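PDB 1IQQ: ribonuclease S-3 from Pyrus pyrifolia, which cleaves RNA as a ribonuclease of the T2 family and serves in the gametophytic self-incompatibility by which the pear pistil discriminates self from non-self pollen. Local coordinates for residues Leu60-Gln63 and Leu64-Trp68; Lys76-Leu79 and Phe80-Lys83; Val117-Ile120 and Leu121-Lys125; Cys170-Ser174 and Gly175-Ile179; Phe185-Ser189 and Pro190-Pro194. All blocks are in the same frame, centred on the assembly; numbering follows the deposited sequence.

Contact 1: Leu60-Gln63 and Leu64-Trp68; sequences LEHQ and LEIIW
Leu-60 to Leu-64 and His-62 to Glu-65 are contacts within a single helix, in the last turns of helix 58-67. Leu-64 N donates to Leu-60 O at 3.0 Å, in the carbonyl plane, and CD1 of Leu-64 comes 4.1 Å from CG of Leu-60, the two side chains crossing obliquely. Both leucines belong to the buried side of the helix, which packs against helix 99-112. Glu-65 N bonds to Glu-61 O at 2.9 Å; these i to i+4 backbone bonds are those of an alpha-helix. Glu-65 keeps CG next to its backbone N (chi1 -77°) and the chain runs on extended, carrying OE2 back along the helix to water 1. Water 1 donates to Glu-65 OE2 at 2.6 Å and to His-62 O at 3.0 Å, a solvent bridge over the surface side. Arg-74 is a long, weak ion partner of the same carboxylate. With an alanine at Glu-65 the water would probably lose one of its two acceptors, and Arg-74 its distant counter-charge. Near the C-terminal end Gln-63 O takes Ile-67 N at 2.9 Å and, weakly, Ile-66 N; Trp-68 then leaves helical geometry.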
# COMPACT_ATOMS: atom_id res chain seq x y z
N LEU A 60 -6.52 -9.98 15.91
CA LEU A 60 -5.57 -9.33 14.94
C LEU A 60 -6.05 -9.69 13.59
O LEU A 60 -6.11 -8.81 12.67
CB LEU A 60 -4.14 -9.87 15.15
CG LEU A 60 -3.13 -9.39 14.08
CD1 LEU A 60 -3.00 -7.87 14.15
CD2 LEU A 60 -1.76 -9.96 14.46
N GLU A 61 -6.37 -10.97 13.33
CA GLU A 61 -6.83 -11.35 12.01
C GLU A 61 -8.11 -10.67 11.58
O GLU A 61 -8.30 -10.38 10.40
CB GLU A 61 -6.92 -12.89 11.90
CG GLU A 61 -5.49 -13.47 11.86
CD GLU A 61 -5.43 -14.98 11.98
OE1 GLU A 61 -6.48 -15.63 12.33
OE2 GLU A 61 -4.30 -15.50 11.71
N HIS A 62 -9.00 -10.40 12.54
CA HIS A 62 -10.25 -9.73 12.21
C HIS A 62 -9.97 -8.30 11.72
O HIS A 62 -10.63 -7.79 10.84
CB HIS A 62 -11.05 -9.69 13.51
CG HIS A 62 -12.36 -8.98 13.40
ND1 HIS A 62 -12.69 -7.70 13.66
CD2 HIS A 62 -13.51 -9.61 12.98
CE1 HIS A 62 -14.03 -7.56 13.37
NE2 HIS A 62 -14.50 -8.72 12.96
N GLN A 63 -8.98 -7.65 12.33
CA GLN A 63 -8.64 -6.28 11.88
C GLN A 63 -8.00 -6.36 10.52
O GLN A 63 -8.31 -5.53 9.67
CB GLN A 63 -7.68 -5.63 12.84
CG GLN A 63 -8.30 -5.34 14.26
CD GLN A 63 -7.19 -5.00 15.23
OE1 GLN A 63 -6.74 -3.86 15.37
NE2 GLN A 63 -6.71 -6.02 15.90
N LEU A 64 -7.13 -7.35 10.30
CA LEU A 64 -6.50 -7.47 8.99
C LEU A 64 -7.52 -7.84 7.90
O LEU A 64 -7.33 -7.50 6.75
CB LEU A 64 -5.41 -8.55 9.01
CG LEU A 64 -4.26 -8.19 9.96
CD1 LEU A 64 -3.25 -9.36 10.01
CD2 LEU A 64 -3.46 -6.96 9.47
N GLU A 65 -8.63 -8.54 8.24
CA GLU A 65 -9.66 -8.83 7.24
C GLU A 65 -10.21 -7.54 6.65
O GLU A 65 -10.65 -7.53 5.51
CB GLU A 65 -10.82 -9.64 7.90
CG GLU A 65 -10.50 -11.09 8.10
CD GLU A 65 -11.58 -11.82 8.89
OE1 GLU A 65 -11.47 -13.06 8.95
OE2 GLU A 65 -12.50 -11.17 9.47
N ILE A 66 -10.22 -6.49 7.48
CA ILE A 66 -10.72 -5.18 7.09
C ILE A 66 -9.66 -4.26 6.50
O ILE A 66 -9.95 -3.59 5.50
CB ILE A 66 -11.41 -4.47 8.30
CG1 ILE A 66 -12.62 -5.30 8.73
CG2 ILE A 66 -11.82 -2.97 7.97
CD1 ILE A 66 -13.13 -4.88 10.13
N ILE A 67 -8.45 -4.31 7.04
CA ILE A 67 -7.41 -3.32 6.65
C ILE A 67 -6.47 -3.92 5.65
O ILE A 67 -5.87 -3.16 4.84
CB ILE A 67 -6.61 -2.90 7.94
CG1 ILE A 67 -7.51 -2.01 8.80
CG2 ILE A 67 -5.31 -2.12 7.58
CD1 ILE A 67 -6.95 -1.86 10.20
N TRP A 68 -6.34 -5.22 5.61
CA TRP A 68 -5.38 -5.88 4.71
C TRP A 68 -5.95 -7.17 4.11
O TRP A 68 -5.34 -8.22 4.17
CB TRP A 68 -4.06 -6.21 5.44
CG TRP A 68 -2.87 -6.47 4.53
CD1 TRP A 68 -2.88 -6.78 3.19
CD2 TRP A 68 -1.49 -6.41 4.92
NE1 TRP A 68 -1.55 -6.90 2.72
CE2 TRP A 68 -0.70 -6.68 3.77
CE3 TRP A 68 -0.85 -6.15 6.14
CZ2 TRP A 68 0.70 -6.68 3.82
CZ3 TRP A 68 0.56 -6.14 6.21
CH2 TRP A 68 1.31 -6.41 5.04
O HOH W 1 -13.31 -8.71 10.00

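Contact 2: Lys76-Leu79 and Phe80-Lys83; sequences KNNL and FWDK
Backbone hydrogen bonds of the i to i+4 kind knit the first turns of helix 77-89, whose N-cap position is held by Lys-76. Phe-80 N reaches Lys-76 O at 3.0 Å, Trp-81 N reaches Asn-77 O at 2.8 Å, and the bonds from Asp-82 N to Asn-78 O and from Lys-83 N to Leu-79 O continue the series.

The principal side-chain contact is a CH-pi interaction. CB of Asn-77 sits over the face of the six-membered ring of Trp-81, 3.6 Å from its centroid and 18° off the ring normal. The Asn-77 amide follows the ring at a tilt of 32°, its CG and ND2 passing near CZ2 and CH2. With chi1 at -67° the tryptophan's CG flanks its backbone N, and the indole folds back beneath the preceding turn. At the indole edge, Asn-78 OD1 comes 3.5 Å from Trp-81 CZ3.

A van der Waals contact on another side joins Leu-79 to Lys-83: the lysine bends at its last torsion and brings NZ to 3.3 Å from Leu-79 CG, with CE alongside. As in related T2 ribonucleases, Phe-80 and Lys-83 probably help to bind the RNA 3'-phosphate terminus.

Polar ends are tied to other parts of the chain. Asn-77 OD1 accepts from Asn-70 N, and Asp-82 OD1 forms a salt bridge with Arg-56. Trp-81 packs on Glu-61 of helix 58-67 and meets Phe-103 of helix 99-112 edge-to-face.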
# COMPACT_ATOMS: atom_id res chain seq x y z
N LYS A 76 -8.16 -17.15 1.34
CA LYS A 76 -6.72 -17.37 1.27
C LYS A 76 -5.98 -16.33 2.15
O LYS A 76 -4.75 -16.24 2.05
CB LYS A 76 -6.19 -17.25 -0.18
CG LYS A 76 -6.83 -18.21 -1.24
CD LYS A 76 -6.06 -17.99 -2.61
CE LYS A 76 -6.53 -18.86 -3.79
NZ LYS A 76 -6.58 -20.35 -3.47
N ASN A 77 -6.71 -15.57 2.94
CA ASN A 77 -6.08 -14.56 3.81
C ASN A 77 -4.95 -15.11 4.69
O ASN A 77 -3.90 -14.47 4.74
CB ASN A 77 -7.08 -13.89 4.77
CG ASN A 77 -7.97 -12.78 4.11
OD1 ASN A 77 -7.70 -12.33 3.00
ND2 ASN A 77 -9.00 -12.34 4.83
N ASN A 78 -5.11 -16.25 5.36
CA ASN A 78 -4.01 -16.65 6.28
C ASN A 78 -2.69 -16.96 5.62
O ASN A 78 -1.66 -16.47 6.07
CB ASN A 78 -4.39 -17.83 7.19
CG ASN A 78 -5.33 -17.46 8.30
OD1 ASN A 78 -5.36 -16.32 8.82
ND2 ASN A 78 -6.08 -18.48 8.76
N LEU A 79 -2.72 -17.70 4.52
CA LEU A 79 -1.48 -18.02 3.83
C LEU A 79 -0.92 -16.74 3.20
O LEU A 79 0.27 -16.57 3.15
CB LEU A 79 -1.71 -19.11 2.75
CG LEU A 79 -0.42 -19.54 2.05
CD1 LEU A 79 0.56 -20.20 3.03
CD2 LEU A 79 -0.77 -20.48 0.90
N PHE A 80 -1.81 -15.86 2.75
CA PHE A 80 -1.44 -14.54 2.15
C PHE A 80 -0.71 -13.68 3.22
O PHE A 80 0.37 -13.13 2.96
CB PHE A 80 -2.75 -13.90 1.69
CG PHE A 80 -2.70 -12.41 1.37
CD1 PHE A 80 -2.24 -11.95 0.13
CD2 PHE A 80 -3.23 -11.49 2.29
CE1 PHE A 80 -2.34 -10.56 -0.17
CE2 PHE A 80 -3.33 -10.16 2.00
CZ PHE A 80 -2.89 -9.67 0.78
N TRP A 81 -1.26 -13.57 4.43
CA TRP A 81 -0.53 -12.80 5.44
C TRP A 81 0.80 -13.50 5.83
O TRP A 81 1.84 -12.79 6.08
CB TRP A 81 -1.39 -12.64 6.67
CG TRP A 81 -2.58 -11.77 6.45
CD1 TRP A 81 -2.64 -10.64 5.66
CD2 TRP A 81 -3.89 -11.99 6.96
NE1 TRP A 81 -3.93 -10.15 5.64
CE2 TRP A 81 -4.72 -10.97 6.42
CE3 TRP A 81 -4.45 -12.97 7.81
CZ2 TRP A 81 -6.09 -10.88 6.70
CZ3 TRP A 81 -5.83 -12.89 8.11
CH2 TRP A 81 -6.64 -11.84 7.53
N ASP A 82 0.80 -14.83 5.93
CA ASP A 82 2.03 -15.52 6.28
C ASP A 82 3.14 -15.11 5.28
O ASP A 82 4.31 -14.90 5.73
CB ASP A 82 1.81 -17.03 6.16
CG ASP A 82 1.10 -17.63 7.34
OD1 ASP A 82 0.80 -16.98 8.34
OD2 ASP A 82 0.86 -18.84 7.26
N LYS A 83 2.82 -15.04 3.99
CA LYS A 83 3.86 -14.68 2.98
C LYS A 83 4.32 -13.22 3.11
O LYS A 83 5.47 -12.92 2.80
CB LYS A 83 3.38 -14.93 1.54
CG LYS A 83 3.03 -16.43 1.24
CD LYS A 83 2.57 -16.53 -0.23
CE LYS A 83 1.75 -17.79 -0.50
NZ LYS A 83 0.24 -17.52 -0.53

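Contact 3: Val117-Ile120 and Leu121-Lys125; sequences VSRI and LSKAK. With NAG (2-acetamido-2-deoxy-beta-D-glucopyranose), chain B.
Val-117 swings CG1 to the far side of its own N (chi1 162°), whereas Leu-121 turns CG away from its carbonyl carbon (chi1 -71°), and the two side chains lie alongside each other, pointing the same way. Val-117 CG1 meets Leu-121 CD1 at 3.9 Å. Beneath them Leu-121 N bonds to Val-117 O at 3.0 Å, nearly straight at 170°. This apolar pair is buried: both residues touch Phe-30 of strand 30-38, and Leu-121 also packs on Ala-141 and Ile-142 of helix 135-143.

Further round the helix, the extended chain of Arg-119 crosses that of Lys-123, which bends at its third torsion. Arg-119 NH1 stands 3.5 Å from Lys-123 NZ and 3.6 Å from Lys-123 CD, an approach of like charges that probably costs some electrostatic energy. Their backbones are joined by the bond from Lys-123 N to Arg-119 O, and another runs from Ser-122 N to Ser-118 O. The hydroxyl of Ser-118 turns away to Phe-30 N, while that of Ser-122 bonds to Glu-127.

The N-acetylglucosamine rests against the outer side of the first turn. Its C5 lies 3.7 Å from Ser-118 CB, and its O5 is 3.6 Å from Arg-119 N, with Arg-119 CB also alongside; the glycosylated Asn-116 is just ahead of the helix.

At the other end, Ala-124 N holds Ile-120 O only weakly at 3.4 Å. Lys-125, with positive phi, is the C-prime residue of a Schellman motif that ends the helix, with Ile-126 N bonded to Leu-121 O and Lys-125 N to Ser-122 O at 2.9 Å.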
# COMPACT_ATOMS: atom_id res chain seq x y z
N VAL A 117 -5.34 5.88 2.92
CA VAL A 117 -5.29 6.75 1.77
C VAL A 117 -6.66 7.20 1.32
O VAL A 117 -6.79 8.31 0.79
CB VAL A 117 -4.50 6.04 0.67
CG1 VAL A 117 -4.75 6.67 -0.75
CG2 VAL A 117 -3.00 6.11 0.99
N SER A 118 -7.70 6.39 1.51
CA SER A 118 -9.06 6.87 1.15
C SER A 118 -9.42 8.10 1.97
O SER A 118 -10.04 9.04 1.42
CB SER A 118 -10.09 5.77 1.39
OG SER A 118 -9.90 4.78 0.38
N ARG A 119 -8.98 8.09 3.25
CA ARG A 119 -9.29 9.22 4.11
C ARG A 119 -8.48 10.47 3.75
O ARG A 119 -9.03 11.54 3.72
CB ARG A 119 -9.04 8.79 5.57
CG ARG A 119 -9.46 9.83 6.61
CD ARG A 119 -8.98 9.30 8.03
NE ARG A 119 -9.52 10.12 9.12
CZ ARG A 119 -8.94 11.22 9.60
NH1 ARG A 119 -7.79 11.65 9.09
NH2 ARG A 119 -9.50 11.88 10.60
N ILE A 120 -7.18 10.30 3.46
CA ILE A 120 -6.34 11.42 3.06
C ILE A 120 -6.91 12.07 1.81
O ILE A 120 -7.04 13.28 1.73
CB ILE A 120 -4.92 10.93 2.80
CG1 ILE A 120 -4.35 10.31 4.09
CG2 ILE A 120 -4.05 12.08 2.24
CD1 ILE A 120 -2.96 9.81 3.90
N LEU A 121 -7.31 11.28 0.82
CA LEU A 121 -7.90 11.83 -0.40
C LEU A 121 -9.23 12.51 -0.11
O LEU A 121 -9.46 13.61 -0.59
CB LEU A 121 -8.08 10.71 -1.43
CG LEU A 121 -6.78 10.17 -2.05
CD1 LEU A 121 -7.07 8.96 -2.93
CD2 LEU A 121 -6.10 11.24 -2.91
N SER A 122 -10.05 11.88 0.70
CA SER A 122 -11.36 12.47 1.05
C SER A 122 -11.19 13.83 1.74
O SER A 122 -11.96 14.76 1.48
CB SER A 122 -12.13 11.49 1.95
OG SER A 122 -13.38 12.11 2.38
N LYS A 123 -10.17 13.97 2.61
CA LYS A 123 -9.98 15.24 3.27
C LYS A 123 -9.66 16.36 2.28
O LYS A 123 -9.98 17.53 2.54
CB LYS A 123 -8.86 15.16 4.34
CG LYS A 123 -9.32 14.36 5.57
CD LYS A 123 -8.18 14.02 6.45
CE LYS A 123 -7.65 15.24 7.12
NZ LYS A 123 -6.71 14.85 8.23
N ALA A 124 -9.07 15.99 1.11
CA ALA A 124 -8.76 16.93 0.02
C ALA A 124 -9.88 17.02 -1.02
O ALA A 124 -9.66 17.47 -2.14
CB ALA A 124 -7.43 16.54 -0.67
N LYS A 125 -11.08 16.56 -0.64
CA LYS A 125 -12.24 16.61 -1.54
C LYS A 125 -12.17 15.64 -2.74
O LYS A 125 -12.84 15.84 -3.78
CB LYS A 125 -12.49 18.03 -2.06
CG LYS A 125 -12.51 19.11 -0.96
CD LYS A 125 -12.44 20.51 -1.73
CE LYS A 125 -11.11 20.80 -2.39
NZ LYS A 125 -11.05 22.21 -2.82
C1 NAG B . -10.66 4.53 5.26
C2 NAG B . -11.65 3.89 6.28
C3 NAG B . -13.04 3.88 5.61
C4 NAG B . -13.48 5.29 5.19
C5 NAG B . -12.38 5.88 4.29
C6 NAG B . -12.58 7.30 3.88
C7 NAG B . -11.17 2.12 7.88
C8 NAG B . -10.98 0.64 8.11
N2 NAG B . -11.28 2.53 6.59
O3 NAG B . -13.97 3.35 6.58
O4 NAG B . -14.67 5.18 4.39
O5 NAG B . -11.13 5.84 5.01
O6 NAG B . -12.74 8.18 5.00
O7 NAG B . -11.19 2.90 8.84

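Contact 4: Cys170-Ser174 and Gly175-Ile179; sequences CSDKS and GEHFI
Two backbone hydrogen bonds, from Ile-179 N to Cys-170 O at 2.9 Å and from Asp-172 N to His-177 O at 2.9 Å, bring residues 170-172 alongside 177-179 in antiparallel sense, and a type I turn from Asp-172 to Gly-175 closes through Gly-175 N to Asp-172 O. At Ser-171 and Phe-178, a non-hydrogen-bonded pair, the side chains diverge. Asp-172 puts its CG between backbone N and carbonyl carbon (chi1 71°), which turns the carboxylate inward over the turn. There OD1 receives weak bonds from Ser-174 N and, at 3.3 Å, from Glu-176 N. Ser-174 OG lies 2.7 Å from Asp-172 OD1 and 3.0 Å from Glu-176 OE2, two acceptors competing for one proton. The hairpin links the end of strand 161-171 to the short, weakly bonded strand 178-179, beside strand 3-10 of the central sheet. OD2 of Asp-172 lies at the edge of the His-177 ring, 3.4 Å from CD2, with the two planes nearly perpendicular at 84°. Water 3 donates to this OD2 and to Glu-176 OE2. A leucine in place of Asp-172 would probably leave Glu-176 N and Ser-174 N without this acceptor and water 3 without one of its two. Positive phi suits Gly-175, where a CB would clash with Ser-174 O. Toward the open end, Cys-170 CB packs on Ile-179 CG1 at 3.9 Å, and Cys-170 SG forms a disulfide with Cys-181.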
# COMPACT_ATOMS: atom_id res chain seq x y z
N CYS A 170 6.26 6.68 1.87
CA CYS A 170 7.56 6.19 2.30
C CYS A 170 7.97 6.85 3.61
O CYS A 170 7.57 8.01 3.91
CB CYS A 170 8.62 6.49 1.22
SG CYS A 170 8.25 5.53 -0.28
N SER A 171 8.72 6.11 4.44
CA SER A 171 9.17 6.64 5.73
C SER A 171 10.54 6.21 6.01
O SER A 171 11.09 5.34 5.28
CB SER A 171 8.18 6.21 6.85
OG SER A 171 8.00 4.79 6.90
N ASP A 172 11.17 6.88 6.98
CA ASP A 172 12.53 6.57 7.34
C ASP A 172 12.72 5.23 8.01
O ASP A 172 11.79 4.49 8.21
CB ASP A 172 13.13 7.79 8.13
CG ASP A 172 12.58 7.97 9.49
OD1 ASP A 172 11.96 7.06 10.06
OD2 ASP A 172 12.82 9.10 10.07
N LYS A 173 13.98 4.90 8.30
CA LYS A 173 14.27 3.60 8.85
C LYS A 173 13.47 3.24 10.11
O LYS A 173 13.15 2.07 10.37
CB LYS A 173 15.80 3.46 9.04
CG LYS A 173 16.20 1.99 9.29
CD LYS A 173 17.72 1.86 9.14
CE LYS A 173 18.15 0.42 9.36
NZ LYS A 173 19.47 0.04 8.76
N SER A 174 13.13 4.23 10.92
CA SER A 174 12.31 3.98 12.12
C SER A 174 10.80 3.94 11.84
O SER A 174 10.00 3.52 12.70
CB SER A 174 12.54 5.08 13.14
OG SER A 174 12.07 6.31 12.63
N GLY A 175 10.41 4.36 10.66
CA GLY A 175 9.02 4.43 10.31
C GLY A 175 8.34 5.59 11.02
O GLY A 175 7.12 5.62 10.97
N GLU A 176 9.08 6.49 11.67
CA GLU A 176 8.45 7.58 12.43
C GLU A 176 8.29 8.89 11.68
O GLU A 176 7.52 9.75 12.15
CB GLU A 176 9.18 7.85 13.74
CG GLU A 176 10.53 8.55 13.67
CD GLU A 176 11.33 8.62 15.01
OE1 GLU A 176 10.85 9.23 15.99
OE2 GLU A 176 12.46 8.08 15.06
N HIS A 177 9.05 9.10 10.60
CA HIS A 177 8.93 10.33 9.80
C HIS A 177 8.82 9.91 8.36
O HIS A 177 9.49 8.97 7.95
CB HIS A 177 10.20 11.21 9.95
CG HIS A 177 10.46 11.69 11.34
ND1 HIS A 177 9.70 12.66 11.96
CD2 HIS A 177 11.43 11.35 12.22
CE1 HIS A 177 10.18 12.88 13.17
NE2 HIS A 177 11.23 12.10 13.36
N PHE A 178 7.96 10.58 7.58
CA PHE A 178 7.87 10.31 6.17
C PHE A 178 9.11 10.85 5.44
O PHE A 178 9.79 11.79 5.93
CB PHE A 178 6.66 11.02 5.61
CG PHE A 178 5.34 10.45 6.05
CD1 PHE A 178 4.95 9.17 5.67
CD2 PHE A 178 4.48 11.22 6.83
CE1 PHE A 178 3.68 8.66 6.06
CE2 PHE A 178 3.21 10.77 7.26
CZ PHE A 178 2.79 9.46 6.86
N ILE A 179 9.41 10.25 4.31
CA ILE A 179 10.42 10.73 3.40
C ILE A 179 9.85 10.66 2.02
O ILE A 179 8.86 9.99 1.77
CB ILE A 179 11.71 9.92 3.40
CG1 ILE A 179 11.48 8.46 2.92
CG2 ILE A 179 12.35 9.96 4.80
CD1 ILE A 179 12.75 7.69 2.81
O HOH W 2 6.30 9.39 0.89
O HOH W 3 14.04 8.80 12.42

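Contact 5: Phe185-Ser189 and Pro190-Pro194; sequences FEPIS and PHYCP
Pro-187 sets its CA over the centre of the Tyr-192 ring, 3.5 Å from the centroid and 11° off the normal, a CH-pi contact on one face. Pro-187 CG adds a touch on Tyr-192 CE1 at 3.7 Å. With chi1 at 165° the ring of Tyr-192 leaves on the side of its carbonyl carbon, and this directs the phenol back beneath the proline. A second aromatic contact joins Phe-185 and His-191, where CB of the histidine rests 4.0 Å from the phenylalanine centroid, over one face. The imidazole turns an edge toward that same ring, with the planes at 56°.

Ser-189 helps to hold the backbone that carries these groups. Its OG accepts His-191 N at 3.0 Å, almost straight, and its carbonyl oxygen takes Tyr-192 N at 3.2 Å from above the carbonyl plane. Ser-189 N itself bonds to Glu-186 O, closing the preceding turn, and water 4 lies within hydrogen-bonding distance of both Ser-189 O and Tyr-192 O.

Farther out, Phe-185 makes a cation-pi contact with Lys-152, while Phe-185 and His-191 both touch Lys-154 of strand 152-158. Cys-193 is joined to Cys-155 of that strand by a disulfide, and His-191 shares backbone hydrogen bonding with Cys-155. Two successive type I turns, Glu-186 to Ser-189 and Ser-189 to Tyr-192, thus shape a surface loop that is fastened by a disulfide to the edge of the T2-family sheet.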
# COMPACT_ATOMS: atom_id res chain seq x y z
N PHE A 185 7.98 5.37 -11.01
CA PHE A 185 7.97 4.70 -12.32
C PHE A 185 8.32 5.64 -13.50
O PHE A 185 8.01 6.84 -13.43
CB PHE A 185 6.62 4.09 -12.58
CG PHE A 185 6.25 2.98 -11.60
CD1 PHE A 185 7.13 1.93 -11.31
CD2 PHE A 185 5.02 3.02 -10.97
CE1 PHE A 185 6.78 0.93 -10.40
CE2 PHE A 185 4.66 1.99 -10.03
CZ PHE A 185 5.54 0.98 -9.78
N GLU A 186 9.02 5.11 -14.51
CA GLU A 186 9.38 5.91 -15.71
C GLU A 186 8.16 5.94 -16.62
O GLU A 186 7.33 5.01 -16.67
CB GLU A 186 10.59 5.28 -16.44
CG GLU A 186 11.82 5.20 -15.53
CD GLU A 186 13.13 4.76 -16.22
OE1 GLU A 186 13.17 4.59 -17.48
OE2 GLU A 186 14.13 4.62 -15.47
N PRO A 187 8.09 6.99 -17.47
CA PRO A 187 6.91 7.12 -18.34
C PRO A 187 6.61 6.02 -19.31
O PRO A 187 5.46 5.85 -19.68
CB PRO A 187 7.15 8.49 -19.02
CG PRO A 187 7.97 9.23 -18.04
CD PRO A 187 8.94 8.22 -17.52
N ILE A 188 7.62 5.27 -19.75
CA ILE A 188 7.35 4.20 -20.70
C ILE A 188 6.61 3.04 -20.08
O ILE A 188 6.03 2.25 -20.80
CB ILE A 188 8.73 3.69 -21.33
CG1 ILE A 188 8.53 2.75 -22.55
CG2 ILE A 188 9.53 2.95 -20.30
CD1 ILE A 188 7.58 3.28 -23.66
N SER A 189 6.65 2.93 -18.74
CA SER A 189 6.04 1.80 -18.09
C SER A 189 4.51 1.82 -18.10
O SER A 189 3.86 2.86 -17.99
CB SER A 189 6.48 1.77 -16.67
OG SER A 189 5.77 0.75 -15.99
N PRO A 190 3.91 0.65 -18.25
CA PRO A 190 2.46 0.62 -18.24
C PRO A 190 1.95 0.85 -16.78
O PRO A 190 0.72 1.00 -16.60
CB PRO A 190 2.15 -0.79 -18.79
CG PRO A 190 3.32 -1.55 -18.43
CD PRO A 190 4.47 -0.63 -18.74
N HIS A 191 2.83 0.93 -15.76
CA HIS A 191 2.43 1.22 -14.38
C HIS A 191 2.51 2.71 -14.06
O HIS A 191 2.07 3.19 -13.02
CB HIS A 191 3.32 0.49 -13.43
CG HIS A 191 3.28 -0.97 -13.68
ND1 HIS A 191 4.42 -1.75 -13.82
CD2 HIS A 191 2.24 -1.78 -13.94
CE1 HIS A 191 4.06 -2.98 -14.15
NE2 HIS A 191 2.74 -3.02 -14.24
N TYR A 192 3.03 3.49 -15.01
CA TYR A 192 3.21 4.93 -14.80
C TYR A 192 1.92 5.69 -14.80
O TYR A 192 0.98 5.41 -15.63
CB TYR A 192 4.14 5.47 -15.93
CG TYR A 192 4.17 6.99 -16.13
CD1 TYR A 192 5.06 7.79 -15.37
CD2 TYR A 192 3.42 7.57 -17.11
CE1 TYR A 192 5.16 9.18 -15.66
CE2 TYR A 192 3.51 8.94 -17.41
CZ TYR A 192 4.39 9.71 -16.66
OH TYR A 192 4.43 11.05 -16.94
N CYS A 193 1.83 6.69 -13.93
CA CYS A 193 0.65 7.55 -13.93
C CYS A 193 0.93 8.81 -14.75
O CYS A 193 1.82 9.55 -14.43
CB CYS A 193 0.29 8.02 -12.49
SG CYS A 193 -0.37 6.70 -11.42
N PRO A 194 0.14 9.07 -15.79
CA PRO A 194 0.37 10.25 -16.62
C PRO A 194 -0.07 11.52 -15.93
O PRO A 194 -0.79 11.50 -14.92
CB PRO A 194 -0.47 9.95 -17.84
CG PRO A 194 -1.78 9.13 -17.24
CD PRO A 194 -1.08 8.29 -16.17
O HOH W 4 1.77 4.69 -18.54

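Contacts 1 and 2 are the only pair that touch: their centres are 11 Å apart, and Trp-68 O lies 2.8 Å from Trp-81 NE1, a probable hydrogen bond, while Leu-64 CB comes 3.4 Å from Trp-81 CZ2. This pair is also nearest the catalytic residues, the side chain of Phe-80 being about 4 Å and that of Leu-64 about 8 Å from the side chain of Glu-84. Contact 3 lies about 28 Å from contact 2 between centres, on the opposite side of the chain's centre; the glycan beside it also touches Ile-66 of contact 1. Contact 4 approaches contact 3 to about 6 Å between nearest atoms, and contact 5 lies about 31 Å from contact 1 between centres.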